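PDB 3N6Y: immunoglobulin-like protein from Pseudomonas aeruginosa, which is of unknown function but adopts an immunoglobulin-like beta-sandwich fold and probably carries a signal peptide for export in its natural form. Local coordinates for residues A[66-80]-A[111-125]. Sequence-based numbering, arbitrary orientation. Where two conformers were deposited one is given.
Sequences TPLTLLYLTPGVVTP and HEVVKGEWRLMVFQG
T74 and P75 lie over one face of the W118 indole. CD of P75 sits 3.4 Å from the centroid of the five-membered ring, and CB of T74 stands 3.9 Å from that of the six-membered ring, only 10° off its normal; both are CH-pi contacts. V77 CG2 adds a contact to W118 CH2 at 3.7 Å. W118 NE1 donates to V114 O in the ring plane, a nearly straight bond (173°) that would hold the indole's rotation. T74 OG1, held between its backbone N and carbonyl carbon (chi1 86°), accepts from G76 N in an ST turn and also bonds H85 O, so the corner at P75 is tied down.

Beyond the corner, P80 CD and T79 CA cover one face of the H111 ring, while V77 CG1 meets its edge. Before it, paired backbone hydrogen bonds join T69 with F123, L71 with M121 and L73 with R119. L71 CD2 reaches F123 CE1 at 4.0 Å, and R119 continues to a salt bridge with E131. On the opposite face Y72 CD2 packs against L120 CG at 3.7 Å, and M54 and M103 of the other sheet close over this side. At the far end Q124 NE2 bonds T66 O on a lone pair, at 2.8 Å. The whole is an antiparallel pair of neighbouring inner strands of an immunoglobulin-like beta sandwich, where the first strand leaves the pair as the chain turns a corner at P75.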
loop_
_atom_site.group_PDB
_atom_site.type_symbol
_atom_site.label_atom_id
_atom_site.label_comp_id
_atom_site.label_asym_id
_atom_site.label_seq_id
_atom_site.Cartn_x
_atom_site.Cartn_y
_atom_site.Cartn_z
ATOM N N THR A 66 -13.582 -11.568 3.845
ATOM C CA THR A 66 -13.381 -10.227 4.400
ATOM C C THR A 66 -12.383 -9.482 3.488
ATOM O O THR A 66 -11.325 -10.002 3.156
ATOM C CB THR A 66 -12.840 -10.316 5.824
ATOM O OG1 THR A 66 -13.772 -11.034 6.657
ATOM C CG2 THR A 66 -12.543 -8.927 6.473
ATOM N N PRO A 67 -12.747 -8.271 3.063
ATOM C CA PRO A 67 -11.864 -7.463 2.241
ATOM C C PRO A 67 -10.606 -7.028 2.975
ATOM O O PRO A 67 -10.439 -7.277 4.202
ATOM C CB PRO A 67 -12.750 -6.265 1.911
ATOM C CG PRO A 67 -13.446 -6.062 3.175
ATOM C CD PRO A 67 -13.853 -7.459 3.578
ATOM N N LEU A 68 -9.680 -6.461 2.209
ATOM C CA LEU A 68 -8.486 -5.922 2.803
ATOM C C LEU A 68 -8.757 -4.522 3.320
ATOM O O LEU A 68 -9.533 -3.770 2.773
ATOM C CB LEU A 68 -7.331 -5.883 1.808
ATOM C CG LEU A 68 -6.904 -7.212 1.202
ATOM C CD1 LEU A 68 -5.686 -6.941 0.244
ATOM C CD2 LEU A 68 -6.594 -8.239 2.338
ATOM N N THR A 69 -8.085 -4.178 4.407
ATOM C CA THR A 69 -7.994 -2.794 4.880
ATOM C C THR A 69 -6.530 -2.362 4.655
ATOM O O THR A 69 -5.577 -2.939 5.233
ATOM C CB THR A 69 -8.355 -2.646 6.359
ATOM O OG1 THR A 69 -9.700 -3.094 6.605
ATOM C CG2 THR A 69 -8.289 -1.158 6.779
ATOM N N LEU A 70 -6.349 -1.349 3.810
ATOM C CA LEU A 70 -5.025 -0.757 3.582
ATOM C C LEU A 70 -4.930 0.462 4.484
ATOM O O LEU A 70 -5.630 1.470 4.255
ATOM C CB LEU A 70 -4.795 -0.323 2.129
ATOM C CG LEU A 70 -4.556 -1.341 1.005
ATOM C CD1 LEU A 70 -5.589 -2.493 1.020
ATOM C CD2 LEU A 70 -4.649 -0.641 -0.339
ATOM N N LEU A 71 -4.080 0.364 5.484
ATOM C CA LEU A 71 -3.941 1.401 6.513
ATOM C C LEU A 71 -2.652 2.127 6.245
ATOM O O LEU A 71 -1.582 1.582 6.416
ATOM C CB LEU A 71 -3.894 0.795 7.908
ATOM C CG LEU A 71 -3.708 1.845 9.008
ATOM C CD1 LEU A 71 -4.953 2.830 9.037
ATOM C CD2 LEU A 71 -3.475 1.167 10.360
ATOM N N TYR A 72 -2.747 3.369 5.777
ATOM C CA TYR A 72 -1.581 4.197 5.572
ATOM C C TYR A 72 -1.435 5.129 6.759
ATOM O O TYR A 72 -2.331 5.921 7.017
ATOM C CB TYR A 72 -1.787 5.105 4.356
ATOM C CG TYR A 72 -2.084 4.432 3.014
ATOM C CD1 TYR A 72 -3.321 3.892 2.723
ATOM C CD2 TYR A 72 -1.086 4.323 2.049
ATOM C CE1 TYR A 72 -3.574 3.281 1.509
ATOM C CE2 TYR A 72 -1.344 3.726 0.824
ATOM C CZ TYR A 72 -2.555 3.213 0.565
ATOM O OH TYR A 72 -2.800 2.632 -0.684
ATOM N N LEU A 73 -0.351 5.013 7.497
ATOM C CA LEU A 73 -0.026 6.001 8.520
ATOM C C LEU A 73 1.001 6.991 7.941
ATOM O O LEU A 73 2.060 6.586 7.417
ATOM C CB LEU A 73 0.549 5.292 9.741
ATOM C CG LEU A 73 -0.366 4.343 10.501
ATOM C CD1 LEU A 73 0.469 3.677 11.695
ATOM C CD2 LEU A 73 -1.573 5.075 11.055
ATOM N N THR A 74 0.710 8.276 8.108
ATOM C CA THR A 74 1.450 9.344 7.471
ATOM C C THR A 74 2.011 10.281 8.533
ATOM O O THR A 74 1.587 10.205 9.690
ATOM C CB THR A 74 0.610 10.153 6.468
ATOM O OG1 THR A 74 -0.094 11.199 7.155
ATOM C CG2 THR A 74 -0.416 9.275 5.759
ATOM N N PRO A 75 2.972 11.168 8.142
ATOM C CA PRO A 75 3.408 12.176 9.080
ATOM C C PRO A 75 2.452 13.347 9.313
ATOM O O PRO A 75 2.763 14.229 10.124
ATOM C CB PRO A 75 4.717 12.682 8.460
ATOM C CG PRO A 75 5.067 11.665 7.365
ATOM C CD PRO A 75 3.779 11.177 6.906
ATOM N N GLY A 76 1.308 13.336 8.628
ATOM C CA GLY A 76 0.285 14.398 8.678
ATOM C C GLY A 76 0.201 15.155 7.383
ATOM O O GLY A 76 0.916 16.127 7.182
ATOM N N VAL A 77 -0.703 14.689 6.500
ATOM C CA VAL A 77 -1.024 15.358 5.236
ATOM C C VAL A 77 -2.153 16.329 5.492
ATOM O O VAL A 77 -3.249 15.942 5.906
ATOM C CB VAL A 77 -1.446 14.306 4.171
ATOM C CG1 VAL A 77 -1.967 15.008 2.882
ATOM C CG2 VAL A 77 -0.262 13.378 3.880
ATOM N N VAL A 78 -1.900 17.611 5.256
ATOM C CA VAL A 78 -2.938 18.623 5.444
ATOM C C VAL A 78 -3.491 19.017 4.089
ATOM O O VAL A 78 -2.776 19.581 3.236
ATOM C CB VAL A 78 -2.409 19.857 6.183
ATOM C CG1 VAL A 78 -3.562 20.910 6.387
ATOM C CG2 VAL A 78 -1.688 19.454 7.538
ATOM N N THR A 79 -4.760 18.680 3.857
ATOM C CA THR A 79 -5.389 18.980 2.583
ATOM C C THR A 79 -5.742 20.474 2.528
ATOM O O THR A 79 -5.719 21.150 3.564
ATOM C CB THR A 79 -6.601 18.097 2.321
ATOM O OG1 THR A 79 -7.364 17.912 3.532
ATOM C CG2 THR A 79 -6.186 16.752 1.766
ATOM N N PRO A 80 -6.010 21.018 1.316
ATOM C CA PRO A 80 -6.265 22.462 1.209
ATOM C C PRO A 80 -7.470 22.940 2.046
ATOM O O PRO A 80 -7.540 24.132 2.364
ATOM C CB PRO A 80 -6.547 22.651 -0.288
ATOM C CG PRO A 80 -5.710 21.569 -0.943
ATOM C CD PRO A 80 -5.866 20.388 -0.020
ATOM N N HIS A 111 0.548 19.105 -1.311
ATOM C CA HIS A 111 0.309 18.896 0.119
ATOM C C HIS A 111 0.525 17.431 0.539
ATOM O O HIS A 111 0.578 17.126 1.742
ATOM C CB HIS A 111 -1.107 19.351 0.508
ATOM C CG HIS A 111 -2.194 18.621 -0.207
ATOM N ND1 HIS A 111 -2.770 19.097 -1.367
ATOM C CD2 HIS A 111 -2.816 17.457 0.086
ATOM C CE1 HIS A 111 -3.708 18.243 -1.757
ATOM N NE2 HIS A 111 -3.777 17.249 -0.880
ATOM N N GLU A 112 0.550 16.520 -0.427
ATOM C CA GLU A 112 0.773 15.114 -0.128
ATOM C C GLU A 112 2.255 14.769 0.096
ATOM O O GLU A 112 2.594 13.729 0.716
ATOM C CB GLU A 112 0.171 14.235 -1.232
ATOM C CG GLU A 112 -1.305 14.353 -1.350
ATOM C CD GLU A 112 -1.872 13.571 -2.487
ATOM O OE1 GLU A 112 -1.205 13.438 -3.516
ATOM O OE2 GLU A 112 -3.021 13.119 -2.345
ATOM N N VAL A 113 3.162 15.669 -0.361
ATOM C CA VAL A 113 4.599 15.469 -0.209
ATOM C C VAL A 113 4.993 15.895 1.184
ATOM O O VAL A 113 5.329 17.056 1.403
ATOM C CB VAL A 113 5.406 16.293 -1.270
ATOM C CG1 VAL A 113 6.948 16.052 -1.106
ATOM C CG2 VAL A 113 4.901 16.016 -2.719
ATOM N N VAL A 114 4.938 14.945 2.123
ATOM C CA VAL A 114 5.233 15.229 3.513
ATOM C C VAL A 114 6.383 14.359 3.982
ATOM O O VAL A 114 6.315 13.111 3.968
ATOM C CB VAL A 114 4.006 14.981 4.408
ATOM C CG1 VAL A 114 4.338 15.287 5.888
ATOM C CG2 VAL A 114 2.825 15.802 3.919
ATOM N N LYS A 115 7.467 15.029 4.365
ATOM C CA LYS A 115 8.663 14.329 4.808
ATOM C C LYS A 115 8.407 13.639 6.133
ATOM O O LYS A 115 7.644 14.138 6.973
ATOM C CB LYS A 115 9.861 15.302 4.925
ATOM C CG LYS A 115 10.258 15.853 3.585
ATOM C CD LYS A 115 11.447 16.824 3.650
ATOM C CE LYS A 115 11.656 17.441 2.260
ATOM N NZ LYS A 115 12.502 18.673 2.211
ATOM N N GLY A 116 9.036 12.481 6.297
ATOM C CA GLY A 116 8.976 11.713 7.536
ATOM C C GLY A 116 8.639 10.250 7.271
ATOM O O GLY A 116 8.748 9.759 6.140
ATOM N N GLU A 117 8.198 9.553 8.307
ATOM C CA GLU A 117 7.905 8.117 8.202
ATOM C C GLU A 117 6.449 7.870 7.777
ATOM O O GLU A 117 5.508 8.393 8.401
ATOM C CB GLU A 117 8.192 7.401 9.534
ATOM C CG GLU A 117 7.685 5.951 9.555
ATOM C CD GLU A 117 8.325 5.080 10.621
ATOM O OE1 GLU A 117 9.249 5.561 11.332
ATOM O OE2 GLU A 117 7.930 3.899 10.738
ATOM N N TRP A 118 6.269 7.045 6.732
ATOM C CA TRP A 118 5.000 6.565 6.259
ATOM C C TRP A 118 5.050 5.045 6.446
ATOM O O TRP A 118 5.996 4.356 5.986
ATOM C CB TRP A 118 4.842 6.860 4.779
ATOM C CG TRP A 118 4.710 8.302 4.437
ATOM C CD1 TRP A 118 5.641 9.298 4.611
ATOM C CD2 TRP A 118 3.608 8.885 3.791
ATOM N NE1 TRP A 118 5.133 10.476 4.095
ATOM C CE2 TRP A 118 3.890 10.248 3.594
ATOM C CE3 TRP A 118 2.395 8.385 3.364
ATOM C CZ2 TRP A 118 2.982 11.115 2.997
ATOM C CZ3 TRP A 118 1.461 9.243 2.774
ATOM C CH2 TRP A 118 1.783 10.590 2.585
ATOM N N ARG A 119 4.087 4.548 7.190
ATOM C CA ARG A 119 3.985 3.138 7.489
ATOM C C ARG A 119 2.734 2.626 6.782
ATOM O O ARG A 119 1.627 3.068 7.077
ATOM C CB ARG A 119 3.954 2.931 9.028
ATOM C CG ARG A 119 3.677 1.486 9.484
ATOM C CD ARG A 119 3.686 1.339 11.012
ATOM N NE ARG A 119 3.846 -0.031 11.491
ATOM C CZ ARG A 119 3.818 -0.389 12.781
ATOM N NH1 ARG A 119 3.619 0.515 13.745
ATOM N NH2 ARG A 119 4.030 -1.665 13.122
ATOM N N LEU A 120 2.912 1.696 5.837
ATOM C CA LEU A 120 1.840 1.120 5.023
ATOM C C LEU A 120 1.608 -0.300 5.489
ATOM O O LEU A 120 2.561 -1.100 5.586
ATOM C CB LEU A 120 2.273 1.108 3.547
ATOM C CG LEU A 120 1.976 2.413 2.766
ATOM C CD1 LEU A 120 2.554 3.661 3.437
ATOM C CD2 LEU A 120 2.530 2.304 1.367
HETATM N N MSE A 121 0.392 -0.584 5.878
HETATM C CA MSE A 121 0.017 -1.844 6.512
HETATM C C MSE A 121 -1.197 -2.399 5.824
HETATM O O MSE A 121 -2.212 -1.707 5.701
HETATM C CB MSE A 121 -0.257 -1.608 8.020
HETATM C CG MSE A 121 0.893 -0.949 8.736
HETATM SE SE MSE A 121 0.381 -0.546 10.590
HETATM C CE MSE A 121 0.963 -2.261 11.377
ATOM N N VAL A 122 -1.085 -3.648 5.355
ATOM C CA VAL A 122 -2.201 -4.386 4.804
ATOM C C VAL A 122 -2.761 -5.376 5.823
ATOM O O VAL A 122 -2.073 -6.272 6.263
ATOM C CB VAL A 122 -1.808 -5.248 3.553
ATOM C CG1 VAL A 122 -3.099 -5.854 2.934
ATOM C CG2 VAL A 122 -1.067 -4.452 2.571
ATOM N N PHE A 123 -4.049 -5.175 6.146
ATOM C CA PHE A 123 -4.765 -6.053 7.074
ATOM C C PHE A 123 -5.902 -6.785 6.380
ATOM O O PHE A 123 -6.548 -6.255 5.431
ATOM C CB PHE A 123 -5.426 -5.223 8.181
ATOM C CG PHE A 123 -4.465 -4.609 9.142
ATOM C CD1 PHE A 123 -3.887 -3.345 8.943
ATOM C CD2 PHE A 123 -4.150 -5.277 10.284
ATOM C CE1 PHE A 123 -2.990 -2.809 9.870
ATOM C CE2 PHE A 123 -3.221 -4.741 11.212
ATOM C CZ PHE A 123 -2.678 -3.504 10.996
ATOM N N GLN A 124 -6.248 -7.962 6.911
ATOM C CA GLN A 124 -7.584 -8.528 6.638
ATOM C C GLN A 124 -8.274 -8.614 8.007
ATOM O O GLN A 124 -7.840 -9.453 8.853
ATOM C CB GLN A 124 -7.487 -9.900 5.987
ATOM C CG GLN A 124 -8.857 -10.418 5.642
ATOM C CD GLN A 124 -8.896 -11.848 5.156
ATOM O OE1 GLN A 124 -8.213 -12.735 5.680
ATOM N NE2 GLN A 124 -9.759 -12.093 4.153
ATOM N N GLY A 125 -9.282 -7.765 8.249
ATOM C CA GLY A 125 -9.848 -7.663 9.590
ATOM C C GLY A 125 -8.754 -7.206 10.538
ATOM O O GLY A 125 -8.071 -6.216 10.255
HETATM O O HOH W 1 -10.303 -5.839 6.510
HETATM O O HOH W 2 3.744 6.786 10.131
HETATM O O HOH W 3 0.475 18.823 3.957
#